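Side-chain contacts in packaging protein UL32 (Human herpesvirus 8 type M, PDB 6XF9), which binds zinc and forms a pentameric ring required for herpesviral packaging, probably by helping to localise new capsids to nuclear replication compartments: residues Q313-E318 with K365-D370; E318-I323 with V327-R332. One frame throughout, in Å; residues are numbered along the deposited sequence.

Interaction 1 (Q313-E318 with K365-D370). With ZN (zinc ion), chain P.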
ATOM      1  N   GLN D 313      39.272   1.345  23.034  1.00 67.82           N
ATOM      2  CA  GLN D 313      38.387   2.270  23.737  1.00 68.87           C
ATOM      3  C   GLN D 313      39.102   3.562  24.082  1.00 71.13           C
ATOM      4  O   GLN D 313      38.455   4.612  24.198  1.00 72.84           O
ATOM      5  CB  GLN D 313      37.765   1.661  25.001  1.00 67.52           C
ATOM      6  CG  GLN D 313      36.771   2.657  25.655  1.00 68.81           C
ATOM      7  CD  GLN D 313      35.633   3.128  24.705  1.00 69.45           C
ATOM      8  OE1 GLN D 313      35.313   4.328  24.649  1.00 71.33           O
ATOM      9  NE2 GLN D 313      34.981   2.164  24.004  1.00 67.30           N
ATOM     10  N   THR D 314      40.405   3.501  24.349  1.00 45.11           N
ATOM     11  CA  THR D 314      41.139   4.737  24.580  1.00 47.20           C
ATOM     12  C   THR D 314      41.331   5.510  23.281  1.00 48.74           C
ATOM     13  O   THR D 314      41.194   6.736  23.261  1.00 50.47           O
ATOM     14  CB  THR D 314      42.476   4.413  25.236  1.00 46.98           C
ATOM     15  OG1 THR D 314      42.244   3.973  26.584  1.00 46.11           O
ATOM     16  CG2 THR D 314      43.372   5.622  25.236  1.00 48.62           C
ATOM     17  N   LEU D 315      41.591   4.792  22.177  1.00 47.30           N
ATOM     18  CA  LEU D 315      41.647   5.407  20.854  1.00 48.53           C
ATOM     19  C   LEU D 315      40.312   6.056  20.493  1.00 49.48           C
ATOM     20  O   LEU D 315      40.277   7.170  19.948  1.00 51.56           O
ATOM     21  CB  LEU D 315      42.038   4.358  19.816  1.00 47.08           C
ATOM     22  CG  LEU D 315      42.071   4.759  18.338  1.00 47.99           C
ATOM     23  CD1 LEU D 315      42.963   5.973  18.078  1.00 49.81           C
ATOM     24  CD2 LEU D 315      42.471   3.573  17.473  1.00 46.48           C
ATOM     25  N   GLN D 316      39.199   5.386  20.806  1.00 62.25           N
ATOM     26  CA  GLN D 316      37.897   5.981  20.524  1.00 62.88           C
ATOM     27  C   GLN D 316      37.748   7.320  21.222  1.00 65.47           C
ATOM     28  O   GLN D 316      37.121   8.237  20.676  1.00 67.35           O
ATOM     29  CB  GLN D 316      36.765   5.043  20.931  1.00 60.34           C
ATOM     30  CG  GLN D 316      35.413   5.559  20.489  1.00 60.60           C
ATOM     31  CD  GLN D 316      34.295   4.637  20.888  1.00 58.12           C
ATOM     32  OE1 GLN D 316      34.476   3.738  21.722  1.00 56.69           O
ATOM     33  NE2 GLN D 316      33.146   4.787  20.221  1.00 57.36           N
ATOM     34  N   CYS D 317      38.240   7.421  22.470  1.00 71.51           N
ATOM     35  CA  CYS D 317      38.242   8.697  23.191  1.00 73.37           C
ATOM     36  C   CYS D 317      39.180   9.704  22.533  1.00 75.07           C
ATOM     37  O   CYS D 317      38.873  10.899  22.484  1.00 76.75           O
ATOM     38  CB  CYS D 317      38.615   8.491  24.665  1.00 72.38           C
ATOM     39  SG  CYS D 317      37.507   7.335  25.550  1.00 70.93           S
ATOM     40  N   GLU D 318      40.335   9.255  22.033  1.00 75.87           N
ATOM     41  CA  GLU D 318      41.227  10.204  21.377  1.00 77.29           C
ATOM     42  C   GLU D 318      40.574  10.742  20.118  1.00 78.55           C
ATOM     43  O   GLU D 318      40.644  11.945  19.836  1.00 79.97           O
ATOM     44  CB  GLU D 318      42.566   9.568  20.981  1.00 76.42           C
ATOM     45  CG  GLU D 318      43.575   9.192  22.073  1.00 75.61           C
ATOM     46  CD  GLU D 318      44.994   8.988  21.488  1.00 75.47           C
ATOM     47  OE1 GLU D 318      45.572   7.883  21.595  1.00 74.00           O
ATOM     48  OE2 GLU D 318      45.490   9.910  20.805  1.00 76.77           O
ATOM     49  N   LYS D 365      35.234   1.874  10.537  1.00 41.85           N
ATOM     50  CA  LYS D 365      34.248   0.801  10.531  1.00 39.04           C
ATOM     51  C   LYS D 365      34.163   0.131  11.881  1.00 37.48           C
ATOM     52  O   LYS D 365      33.067  -0.159  12.370  1.00 35.41           O
ATOM     53  CB  LYS D 365      34.605  -0.221   9.468  1.00 39.56           C
ATOM     54  CG  LYS D 365      33.875  -1.502   9.602  1.00 37.75           C
ATOM     55  CD  LYS D 365      34.434  -2.513   8.629  1.00 38.71           C
ATOM     56  CE  LYS D 365      33.983  -3.879   9.018  1.00 37.57           C
ATOM     57  NZ  LYS D 365      34.326  -4.825   7.954  1.00 38.98           N
ATOM     58  N   HIS D 366      35.305  -0.128  12.503  1.00 42.90           N
ATOM     59  CA  HIS D 366      35.291  -0.934  13.718  1.00 40.88           C
ATOM     60  C   HIS D 366      34.800  -0.155  14.918  1.00 40.06           C
ATOM     61  O   HIS D 366      34.010  -0.674  15.706  1.00 38.20           O
ATOM     62  CB  HIS D 366      36.699  -1.490  14.003  1.00 42.04           C
ATOM     63  CG  HIS D 366      36.819  -2.173  15.331  1.00 39.99           C
ATOM     64  ND1 HIS D 366      36.431  -3.484  15.534  1.00 38.32           N
ATOM     65  CD2 HIS D 366      37.251  -1.715  16.527  1.00 39.69           C
ATOM     66  CE1 HIS D 366      36.632  -3.800  16.801  1.00 37.09           C
ATOM     67  NE2 HIS D 366      37.116  -2.741  17.427  1.00 37.86           N
ATOM     68  N   LEU D 367      35.221   1.095  15.080  1.00 38.88           N
ATOM     69  CA  LEU D 367      34.856   1.823  16.293  1.00 38.84           C
ATOM     70  C   LEU D 367      33.507   2.521  16.196  1.00 38.44           C
ATOM     71  O   LEU D 367      32.882   2.771  17.232  1.00 38.14           O
ATOM     72  CB  LEU D 367      35.915   2.874  16.644  1.00 41.80           C
ATOM     73  CG  LEU D 367      37.288   2.400  17.122  1.00 42.09           C
ATOM     74  CD1 LEU D 367      38.237   3.584  17.159  1.00 45.07           C
ATOM     75  CD2 LEU D 367      37.195   1.752  18.476  1.00 40.43           C
ATOM     76  N   PHE D 368      33.043   2.882  14.989  1.00 36.28           N
ATOM     77  CA  PHE D 368      31.876   3.750  14.879  1.00 35.94           C
ATOM     78  C   PHE D 368      30.763   3.227  13.984  1.00 33.74           C
ATOM     79  O   PHE D 368      29.653   3.750  14.084  1.00 33.02           O
ATOM     80  CB  PHE D 368      32.284   5.147  14.370  1.00 38.96           C
ATOM     81  CG  PHE D 368      33.375   5.832  15.192  1.00 41.91           C
ATOM     82  CD1 PHE D 368      33.066   6.506  16.367  1.00 42.73           C
ATOM     83  CD2 PHE D 368      34.706   5.810  14.773  1.00 44.00           C
ATOM     84  CE1 PHE D 368      34.061   7.138  17.122  1.00 45.68           C
ATOM     85  CE2 PHE D 368      35.714   6.451  15.529  1.00 46.79           C
ATOM     86  CZ  PHE D 368      35.383   7.109  16.699  1.00 47.53           C
ATOM     87  N   CYS D 369      31.000   2.219  13.133  1.00 43.90           N
ATOM     88  CA  CYS D 369      30.023   1.796  12.127  1.00 42.51           C
ATOM     89  C   CYS D 369      29.563   0.349  12.247  1.00 40.59           C
ATOM     90  O   CYS D 369      28.360   0.116  12.410  1.00 39.10           O
ATOM     91  CB  CYS D 369      30.557   2.014  10.707  1.00 43.91           C
ATOM     92  SG  CYS D 369      30.887   3.720  10.398  1.00 46.35           S
ATOM     93  N   ASP D 370      30.440  -0.640  12.124  1.00 47.58           N
ATOM     94  CA  ASP D 370      29.923  -1.992  11.925  1.00 46.41           C
ATOM     95  C   ASP D 370      29.235  -2.480  13.196  1.00 44.57           C
ATOM     96  O   ASP D 370      29.779  -2.312  14.287  1.00 44.73           O
ATOM     97  CB  ASP D 370      31.022  -2.949  11.515  1.00 47.79           C
ATOM     98  CG  ASP D 370      30.469  -4.295  11.076  1.00 47.36           C
ATOM     99  OD1 ASP D 370      30.139  -5.101  11.963  1.00 46.29           O
ATOM    100  OD2 ASP D 370      30.312  -4.540   9.854  1.00 48.39           O
TER
HETATM  101 ZN    ZN P 502      35.860  -5.038  14.090  1.00 47.64          ZN

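Interaction 2 (E318-I323 with V327-R332)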
ATOM      1  N   GLU D 318      40.335   9.255  22.033  1.00 75.87           N
ATOM      2  CA  GLU D 318      41.227  10.204  21.377  1.00 77.29           C
ATOM      3  C   GLU D 318      40.574  10.742  20.118  1.00 78.55           C
ATOM      4  O   GLU D 318      40.644  11.945  19.836  1.00 79.97           O
ATOM      5  CB  GLU D 318      42.566   9.568  20.981  1.00 76.42           C
ATOM      6  CG  GLU D 318      43.575   9.192  22.073  1.00 75.61           C
ATOM      7  CD  GLU D 318      44.994   8.988  21.488  1.00 75.47           C
ATOM      8  OE1 GLU D 318      45.572   7.883  21.595  1.00 74.00           O
ATOM      9  OE2 GLU D 318      45.490   9.910  20.805  1.00 76.77           O
ATOM     10  N   VAL D 319      39.929   9.856  19.350  1.00 50.17           N
ATOM     11  CA  VAL D 319      39.286  10.266  18.108  1.00 51.09           C
ATOM     12  C   VAL D 319      38.149  11.253  18.389  1.00 52.46           C
ATOM     13  O   VAL D 319      38.018  12.284  17.719  1.00 53.39           O
ATOM     14  CB  VAL D 319      38.807   9.024  17.337  1.00 49.59           C
ATOM     15  CG1 VAL D 319      37.943   9.448  16.171  1.00 50.55           C
ATOM     16  CG2 VAL D 319      39.997   8.188  16.878  1.00 47.86           C
ATOM     17  N   MET D 320      37.338  10.974  19.409  1.00 67.30           N
ATOM     18  CA  MET D 320      36.237  11.864  19.759  1.00 68.33           C
ATOM     19  C   MET D 320      36.734  13.168  20.395  1.00 69.39           C
ATOM     20  O   MET D 320      36.310  14.263  20.004  1.00 70.24           O
ATOM     21  CB  MET D 320      35.297  11.136  20.712  1.00 67.65           C
ATOM     22  CG  MET D 320      34.627   9.923  20.113  1.00 64.77           C
ATOM     23  SD  MET D 320      33.723  10.343  18.620  1.00 64.07           S
ATOM     24  CE  MET D 320      32.079  10.525  19.344  1.00 62.17           C
ATOM     25  N   GLY D 321      37.664  13.078  21.350  1.00 62.20           N
ATOM     26  CA  GLY D 321      37.944  14.186  22.254  1.00 62.54           C
ATOM     27  C   GLY D 321      39.067  15.154  21.920  1.00 63.18           C
ATOM     28  O   GLY D 321      39.015  16.308  22.365  1.00 63.95           O
ATOM     29  N   HIS D 322      40.077  14.724  21.144  1.00 91.63           N
ATOM     30  CA  HIS D 322      41.254  15.571  20.917  1.00 92.18           C
ATOM     31  C   HIS D 322      40.942  16.737  19.983  1.00 93.08           C
ATOM     32  O   HIS D 322      41.205  17.897  20.323  1.00 93.91           O
ATOM     33  CB  HIS D 322      42.421  14.756  20.340  1.00 91.34           C
ATOM     34  CG  HIS D 322      43.202  13.981  21.361  1.00 90.52           C
ATOM     35  ND1 HIS D 322      44.406  13.370  21.067  1.00 89.59           N
ATOM     36  CD2 HIS D 322      42.954  13.717  22.669  1.00 90.06           C
ATOM     37  CE1 HIS D 322      44.863  12.759  22.148  1.00 88.82           C
ATOM     38  NE2 HIS D 322      44.002  12.955  23.133  1.00 89.13           N
ATOM     39  N   ILE D 323      40.393  16.453  18.800  1.00 79.79           N
ATOM     40  CA  ILE D 323      39.945  17.511  17.899  1.00 80.34           C
ATOM     41  C   ILE D 323      38.647  18.087  18.437  1.00 80.81           C
ATOM     42  O   ILE D 323      37.754  17.349  18.876  1.00 80.75           O
ATOM     43  CB  ILE D 323      39.786  16.988  16.455  1.00 79.79           C
ATOM     44  CG1 ILE D 323      41.147  16.669  15.807  1.00 79.34           C
ATOM     45  CG2 ILE D 323      38.954  17.930  15.630  1.00 80.05           C
ATOM     46  CD1 ILE D 323      41.611  15.199  15.987  1.00 78.46           C
ATOM     47  N   VAL D 327      36.024  17.975  12.067  1.00 48.63           N
ATOM     48  CA  VAL D 327      36.781  17.143  11.157  1.00 47.77           C
ATOM     49  C   VAL D 327      36.110  15.756  11.058  1.00 46.56           C
ATOM     50  O   VAL D 327      35.681  15.246  12.052  1.00 46.69           O
ATOM     51  CB  VAL D 327      38.188  17.002  11.702  1.00 48.47           C
ATOM     52  CG1 VAL D 327      38.844  15.765  11.185  1.00 47.66           C
ATOM     53  CG2 VAL D 327      39.008  18.211  11.372  1.00 49.23           C
ATOM     54  N   LYS D 328      36.028  15.154   9.891  1.00 49.33           N
ATOM     55  CA  LYS D 328      35.358  13.867   9.761  1.00 47.58           C
ATOM     56  C   LYS D 328      36.067  12.732  10.496  1.00 47.97           C
ATOM     57  O   LYS D 328      37.254  12.760  10.693  1.00 48.98           O
ATOM     58  CB  LYS D 328      35.044  13.546   8.300  1.00 45.98           C
ATOM     59  CG  LYS D 328      36.181  12.982   7.488  1.00 45.93           C
ATOM     60  CD  LYS D 328      36.097  13.360   6.027  1.00 44.96           C
ATOM     61  CE  LYS D 328      35.033  12.606   5.282  1.00 43.00           C
ATOM     62  NZ  LYS D 328      34.903  13.130   3.913  1.00 42.70           N
ATOM     63  N   LEU D 329      35.319  11.728  10.906  1.00 45.15           N
ATOM     64  CA  LEU D 329      35.865  10.657  11.727  1.00 45.16           C
ATOM     65  C   LEU D 329      37.066   9.987  11.055  1.00 45.15           C
ATOM     66  O   LEU D 329      38.007   9.576  11.738  1.00 45.82           O
ATOM     67  CB  LEU D 329      34.774   9.644  12.046  1.00 42.74           C
ATOM     68  CG  LEU D 329      33.737  10.223  12.990  1.00 42.61           C
ATOM     69  CD1 LEU D 329      32.479   9.341  13.087  1.00 39.45           C
ATOM     70  CD2 LEU D 329      34.412  10.404  14.304  1.00 44.68           C
ATOM     71  N   VAL D 330      37.063   9.848   9.721  1.00 43.92           N
ATOM     72  CA  VAL D 330      38.203   9.164   9.099  1.00 43.41           C
ATOM     73  C   VAL D 330      39.445  10.051   9.124  1.00 44.77           C
ATOM     74  O   VAL D 330      40.573   9.544   9.172  1.00 44.69           O
ATOM     75  CB  VAL D 330      37.897   8.680   7.662  1.00 41.76           C
ATOM     76  CG1 VAL D 330      36.927   7.532   7.673  1.00 40.08           C
ATOM     77  CG2 VAL D 330      37.378   9.794   6.798  1.00 41.80           C
ATOM     78  N   ASP D 331      39.275  11.375   9.075  1.00 56.45           N
ATOM     79  CA  ASP D 331      40.419  12.277   9.214  1.00 57.55           C
ATOM     80  C   ASP D 331      40.925  12.346  10.658  1.00 58.39           C
ATOM     81  O   ASP D 331      42.139  12.323  10.887  1.00 58.61           O
ATOM     82  CB  ASP D 331      40.046  13.664   8.696  1.00 58.08           C
ATOM     83  CG  ASP D 331      40.035  13.719   7.183  1.00 57.25           C
ATOM     84  OD1 ASP D 331      40.851  12.977   6.580  1.00 56.67           O
ATOM     85  OD2 ASP D 331      39.192  14.460   6.602  1.00 57.06           O
ATOM     86  N   ARG D 332      40.015  12.394  11.644  1.00 47.89           N
ATOM     87  CA  ARG D 332      40.421  12.362  13.049  1.00 48.39           C
ATOM     88  C   ARG D 332      41.247  11.125  13.351  1.00 47.60           C
ATOM     89  O   ARG D 332      42.232  11.186  14.095  1.00 47.83           O
ATOM     90  CB  ARG D 332      39.200  12.353  13.951  1.00 48.99           C
ATOM     91  CG  ARG D 332      38.440  13.614  14.018  1.00 49.91           C
ATOM     92  CD  ARG D 332      37.202  13.435  14.854  1.00 50.12           C
ATOM     93  NE  ARG D 332      36.400  14.644  14.847  1.00 50.65           N
ATOM     94  CZ  ARG D 332      36.116  15.356  15.921  1.00 51.60           C
ATOM     95  NH1 ARG D 332      36.562  14.962  17.105  1.00 51.92           N
ATOM     96  NH2 ARG D 332      35.368  16.450  15.805  1.00 51.92           N
TER

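Interaction 1 (Q313-E318 with K365-D370)
Apolar packing between L315, Q316, L367 and F368 joins helix 308-321 to helix 360-369, whose local axes cross at -64° and approach to 10.8 Å. L367 points at the other helix and lays both methyls against Q316, CD1 at its CA and CD2 4.1 Å from its CB; CD1 also lies 4.2 Å from CG of L315, the two leucines crossing at about a right angle. With CG anti to the backbone N (chi1 -173°) and the chain extended beyond it, Q316 runs past the ring of F368 in the opposite sense. Its CG comes obliquely to within 4.0 Å of F368 CE1, and its amide nitrogen NE2 lies near the same ring atom. The amide plane stands steeply to the ring, 78° away from it. From within its own helix, CB of L367 sits over the rim of one face of the F368 ring.

Metal coordination lies directly behind this packing. H366, next to L367, binds a zinc ion through ND1 at 2.2 Å; C296, C299 and C373 complete a site of three cysteines and one histidine, of the CxxC type. L312, on helix 308-321, touches both H366 and L367. D370 forms the N-cap of helix 371-379, where its OD1 accepts a hydrogen bond from the backbone N of C373, tying a second-shell carboxylate to a zinc ligand.

Polar contacts add little across the interface. NE2 of Q316 lies 3.6 Å from the carbonyl O of L367, without a hydrogen bond, and OE1 of Q316 receives a weak, bent bond from NE2 of Q313, one turn earlier. In segment 365-370 a wider pi-type turn lets the backbone N of D370 reach O of K365 at 2.7 Å, the same oxygen that accepts from the N of C369.

Interaction 2 (E318-I323 with V327-R332)
R332 reaches across to V319 and I323, bracing a helix-loop-helix unit in which a short loop separates helix 308-321 from helix 329-338. Its NH1 donates a nearly straight hydrogen bond to O of V319 (3.1 Å, 167°), with the acceptor in the guanidinium plane and the donor in the carbonyl plane. The same nitrogen makes a weak, bent bond to O of I323 at 3.2 Å, so one NH1 serves backbone carbonyls from V319 in the helix and from I323 beyond it. I323 also supplies a lid: its CG2, placed anti to the backbone N, rests 3.8 Å above the centre of one guanidinium face.

Apolar contacts flank this arginine. CG1 of V319 meets CB of R332 at 3.9 Å and also touches CD2 of L329, the V319 and L329 side chains crossing near a right angle. M320 brings SD to the same methyl of L329, and V327 packs its CB against CG2 of I323.

Farther out, a second subunit of the ring closes over helix 329-338. I145 of that subunit packs on both L329 and R332, and K328 NZ bonds to O of its S50. OD2 of D331 accepts from the backbone N of C52 of that subunit, a ligand of a different zinc ion there.

The rotation of the arginine head is set by two in-plane bonds working together: the chain is extended from CG to NE, and alongside the NH1 bond to O of V319, NE donates to O of V327 at 2.9 Å, with that oxygen in the guanidinium plane.

How the interactions relate
The ring of F368 fastens interaction 1 to interaction 2; the centres of the two interactions are about 10 Å apart. Its CZ packs 3.5 Å from CG1 of V319 and 4.2 Å from CD2 of L329, while CE1 lies 3.6 Å from SD of M320. Helix 308-321 serves both contacts, V319 and M320 reaching F368 as well as L329, and L315 also touching V336; its segments 313-318 and 318-323 meet at E318. Along the chain, interaction 2 is nested within the loop that interaction 1 closes. The side chains of V319 and H366 are about 10 Å apart, placing interaction 2 a layer beyond the metal site, toward the neighbouring subunit.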